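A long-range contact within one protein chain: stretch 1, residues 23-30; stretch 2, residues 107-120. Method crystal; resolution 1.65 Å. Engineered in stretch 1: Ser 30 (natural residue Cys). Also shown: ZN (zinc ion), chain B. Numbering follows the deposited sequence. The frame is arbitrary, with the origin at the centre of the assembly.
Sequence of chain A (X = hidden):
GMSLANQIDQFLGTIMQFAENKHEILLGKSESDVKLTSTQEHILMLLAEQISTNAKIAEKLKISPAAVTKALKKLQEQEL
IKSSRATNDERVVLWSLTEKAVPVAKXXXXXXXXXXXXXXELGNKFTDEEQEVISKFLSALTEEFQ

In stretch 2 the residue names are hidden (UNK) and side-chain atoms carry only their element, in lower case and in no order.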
# COMPACT_ATOMS: atom_id res chain seq x y z
N HIS A 23 5.62 7.71 3.07
CA HIS A 23 5.27 8.64 2.00
C HIS A 23 5.53 8.01 0.64
O HIS A 23 4.92 8.41 -0.35
CB HIS A 23 6.11 9.92 2.08
CG HIS A 23 5.67 10.88 3.14
ND1 HIS A 23 4.35 11.21 3.34
CD2 HIS A 23 6.38 11.59 4.05
CE1 HIS A 23 4.26 12.07 4.34
NE2 HIS A 23 5.48 12.32 4.78
N GLU A 24 6.45 7.05 0.61
CA GLU A 24 6.90 6.46 -0.64
C GLU A 24 7.30 5.01 -0.40
O GLU A 24 7.78 4.68 0.68
CB GLU A 24 8.13 7.20 -1.16
CG GLU A 24 7.85 8.33 -2.12
CD GLU A 24 9.12 8.84 -2.77
OE1 GLU A 24 10.05 9.22 -2.04
OE2 GLU A 24 9.18 8.87 -4.02
N ILE A 25 7.10 4.16 -1.40
CA ILE A 25 7.59 2.80 -1.32
C ILE A 25 9.07 2.78 -1.73
O ILE A 25 9.41 2.92 -2.90
CB ILE A 25 6.79 1.85 -2.23
CG1 ILE A 25 5.32 1.81 -1.80
CG2 ILE A 25 7.39 0.44 -2.21
CD1 ILE A 25 5.11 1.21 -0.44
N LEU A 26 9.94 2.61 -0.74
CA LEU A 26 11.38 2.58 -0.99
C LEU A 26 11.99 1.39 -0.29
O LEU A 26 11.65 1.10 0.86
CB LEU A 26 12.05 3.86 -0.48
CG LEU A 26 11.65 5.12 -1.25
CD1 LEU A 26 12.11 6.37 -0.50
CD2 LEU A 26 12.22 5.10 -2.66
N LEU A 27 12.90 0.71 -0.98
CA LEU A 27 13.59 -0.46 -0.42
C LEU A 27 14.98 -0.11 0.07
O LEU A 27 15.54 0.91 -0.30
CB LEU A 27 13.73 -1.55 -1.49
CG LEU A 27 12.43 -2.19 -1.95
CD1 LEU A 27 12.66 -3.05 -3.19
CD2 LEU A 27 11.82 -3.00 -0.83
N GLY A 28 15.54 -0.99 0.89
CA GLY A 28 16.90 -0.83 1.37
C GLY A 28 17.02 0.30 2.37
O GLY A 28 18.11 0.81 2.63
N LYS A 29 15.88 0.71 2.91
CA LYS A 29 15.84 1.83 3.84
C LYS A 29 15.39 1.34 5.22
O LYS A 29 14.43 0.58 5.33
CB LYS A 29 14.86 2.88 3.32
CG LYS A 29 14.69 4.08 4.23
CD LYS A 29 13.80 5.12 3.56
CE LYS A 29 13.54 6.30 4.49
NZ LYS A 29 12.74 7.37 3.82
N SER A 30 16.09 1.77 6.26
CA SER A 30 15.68 1.43 7.62
C SER A 30 14.47 2.25 8.05
O SER A 30 14.24 3.36 7.55
CB SER A 30 16.83 1.63 8.61
OG SER A 30 17.74 0.56 8.54
N UNK A 107 21.23 10.50 0.58
CA UNK A 107 20.55 9.33 1.14
C UNK A 107 19.28 9.02 0.37
O UNK A 107 19.02 7.87 0.04
c UNK A 107 19.09 8.53 4.67
o UNK A 107 18.16 7.83 5.14
c UNK A 107 19.46 8.34 3.21
o UNK A 107 19.71 9.38 5.35
c UNK A 107 20.20 9.53 2.61
N UNK A 108 18.49 10.05 0.09
CA UNK A 108 17.24 9.79 -0.63
C UNK A 108 17.50 9.28 -2.04
O UNK A 108 16.78 8.39 -2.52
n UNK A 108 12.91 10.33 -1.78
c UNK A 108 16.34 11.02 -0.67
c UNK A 108 14.16 10.82 -2.07
c UNK A 108 12.89 9.92 -0.52
n UNK A 108 14.09 10.11 0.00
c UNK A 108 14.91 10.68 -0.94
N UNK A 109 18.49 9.85 -2.71
CA UNK A 109 18.85 9.40 -4.04
C UNK A 109 19.24 7.93 -3.98
O UNK A 109 18.85 7.13 -4.83
c UNK A 109 19.98 10.23 -4.61
N UNK A 110 20.01 7.57 -2.96
CA UNK A 110 20.42 6.18 -2.81
C UNK A 110 19.22 5.24 -2.65
O UNK A 110 19.19 4.15 -3.24
o UNK A 110 22.58 6.75 -1.89
c UNK A 110 21.76 4.54 -1.46
c UNK A 110 21.39 6.00 -1.63
N UNK A 111 18.24 5.66 -1.86
CA UNK A 111 17.05 4.84 -1.67
C UNK A 111 16.32 4.59 -2.99
O UNK A 111 15.92 3.46 -3.28
n UNK A 111 17.18 6.08 2.78
n UNK A 111 17.47 4.61 1.24
c UNK A 111 17.80 4.95 2.48
c UNK A 111 16.44 6.48 1.69
c UNK A 111 16.08 5.47 -0.67
c UNK A 111 16.63 5.56 0.72
N UNK A 112 16.14 5.64 -3.78
CA UNK A 112 15.53 5.46 -5.10
C UNK A 112 16.35 4.55 -6.00
O UNK A 112 15.80 3.70 -6.70
n UNK A 112 12.45 8.65 -4.43
n UNK A 112 12.80 7.09 -5.85
c UNK A 112 13.80 8.44 -4.46
c UNK A 112 15.30 6.81 -5.79
c UNK A 112 11.87 7.82 -5.28
c UNK A 112 14.04 7.46 -5.36
N UNK A 113 17.67 4.73 -5.98
CA UNK A 113 18.56 3.93 -6.80
C UNK A 113 18.45 2.45 -6.44
O UNK A 113 18.35 1.60 -7.32
c UNK A 113 21.00 3.71 -7.52
c UNK A 113 20.00 4.41 -6.64
o UNK A 113 23.01 4.82 -8.19
c UNK A 113 22.42 4.20 -7.27
o UNK A 113 22.93 3.98 -6.15
N UNK A 114 18.47 2.16 -5.14
CA UNK A 114 18.38 0.79 -4.62
C UNK A 114 17.05 0.16 -5.00
O UNK A 114 16.98 -1.02 -5.37
c UNK A 114 20.28 -2.43 -2.26
c UNK A 114 19.74 -1.34 -3.14
c UNK A 114 18.50 0.80 -3.09
n UNK A 114 21.41 -3.08 -2.94
c UNK A 114 18.58 -0.60 -2.48
N UNK A 115 16.00 0.95 -4.88
CA UNK A 115 14.66 0.47 -5.16
C UNK A 115 14.54 0.12 -6.63
O UNK A 115 14.10 -0.98 -6.99
o UNK A 115 13.74 1.80 -3.38
c UNK A 115 12.20 1.04 -5.06
c UNK A 115 13.62 1.53 -4.78
N UNK A 116 14.93 1.06 -7.49
CA UNK A 116 14.82 0.83 -8.92
C UNK A 116 15.71 -0.32 -9.39
O UNK A 116 15.28 -1.14 -10.20
c UNK A 116 14.34 4.46 -10.24
c UNK A 116 12.68 2.56 -10.29
c UNK A 116 13.95 3.12 -9.62
c UNK A 116 15.11 2.12 -9.70
N UNK A 117 16.93 -0.41 -8.84
CA UNK A 117 17.83 -1.49 -9.24
C UNK A 117 17.25 -2.85 -8.82
O UNK A 117 17.41 -3.84 -9.53
c UNK A 117 19.24 -1.27 -8.68
o UNK A 117 19.29 -1.48 -7.28
N UNK A 118 16.58 -2.88 -7.68
CA UNK A 118 15.94 -4.11 -7.23
C UNK A 118 14.86 -4.56 -8.22
O UNK A 118 14.76 -5.74 -8.57
c UNK A 118 15.34 -3.95 -5.82
o UNK A 118 16.38 -3.65 -4.89
c UNK A 118 14.61 -5.23 -5.38
N UNK A 119 14.05 -3.61 -8.68
CA UNK A 119 13.01 -3.94 -9.66
C UNK A 119 13.65 -4.33 -10.98
O UNK A 119 13.18 -5.23 -11.67
c UNK A 119 10.86 -1.00 -8.50
c UNK A 119 10.23 -0.55 -7.36
c UNK A 119 12.02 -2.78 -9.87
c UNK A 119 10.49 -2.72 -6.37
c UNK A 119 10.05 -1.41 -6.30
c UNK A 119 11.12 -3.17 -7.53
c UNK A 119 11.32 -2.31 -8.61
o UNK A 119 9.44 -0.98 -5.15
N UNK A 120 14.73 -3.63 -11.34
CA UNK A 120 15.41 -3.92 -12.59
C UNK A 120 15.98 -5.34 -12.59
O UNK A 120 15.80 -6.09 -13.56
n UNK A 120 16.58 -3.50 -16.42
c UNK A 120 16.53 -2.90 -12.84
c UNK A 120 17.27 -3.11 -14.14
o UNK A 120 15.66 -1.79 -15.29
c UNK A 120 16.43 -2.75 -15.33
ZN ZN B . 11.48 9.92 -3.15
O HOH W 1 8.50 1.57 -5.24
O HOH W 2 18.18 2.15 -0.04

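Position 107 has three side-chain carbons, the third carrying two oxygens, without contact to stretch 1: Glu 107. Position 108 has one carbon, then a five-membered ring of three carbons and two nitrogens. One ring nitrogen binds zinc, and the ring edge meets the carboxylate of Glu 24. It is His 108; NE2 is 2.0 Å from ZN. Position 109 has a single carbon, out of reach: Ala 109. At 110 one carbon carries an oxygen and a carbon, out of reach: Thr 110.

Position 111 again has one carbon and a five-membered ring with two nitrogens. The extended side chain of Lys 29 crosses one ring face. It is His 111. Lys 29 CG lies 3.7 Å from the centroid of the ring of His 111, a CH-pi contact. His 111 NE2 donates to Glu 107 OE2 at 3.1 Å, and ND1 meets water 2, which donates to Leu 27 O. Position 112 has one carbon and the same ring; one nitrogen binds zinc, Leu 26 lies over a face and Glu 24 at the edge. It is His 112. Its NE2 is 2.0 Å from ZN, and Leu 26 CD2 is 3.8 Å from the ring centroid.

Position 113 has three carbons, the last with two oxygens, out of reach of stretch 1: Glu 113. Position 114 has four carbons in a row ending in nitrogen, and the chain passes Leu 27 and Gly 28. It is Lys 114. Its CG is 4.2 Å from Gly 28 CA. A CB on Gly 28 would clash with that CG.

At 115 one carbon carries an oxygen and a carbon, and the oxygen lies beside the backbone of Leu 27. It is Thr 115. Leu 27 N donates to Thr 115 OG1 at 2.8 Å, while OG1 donates to His 111 O at 2.7 Å. Position 116 has four carbons forked at the second, directed away: Leu 116. Position 117 has one carbon and one oxygen, without contact: Ser 117. Position 118 has one carbon bearing an oxygen and a carbon, the latter against Leu 27: Thr 118. Its CG2 is 3.7 Å from Leu 27 CD1. Position 119 has one carbon, then a six-carbon ring bearing one oxygen, close to Leu 27 and Ile 25. It is Tyr 119. CE1 is 3.9 Å from Leu 27 CD1, and OH shares water 1 with Ile 25 O. Position 120 has three carbons, then oxygen and nitrogen, out of reach: Gln 120.

Zinc thus joins loop to helix through Glu 24, His 108 and His 112, with a fourth ligand elsewhere in the structure. Leu 26 and Leu 27 pack on the helix, and Thr 115 holds the backbone at Leu 27.

Stretch 2 107-120: EHATHHEKTLSTYQ
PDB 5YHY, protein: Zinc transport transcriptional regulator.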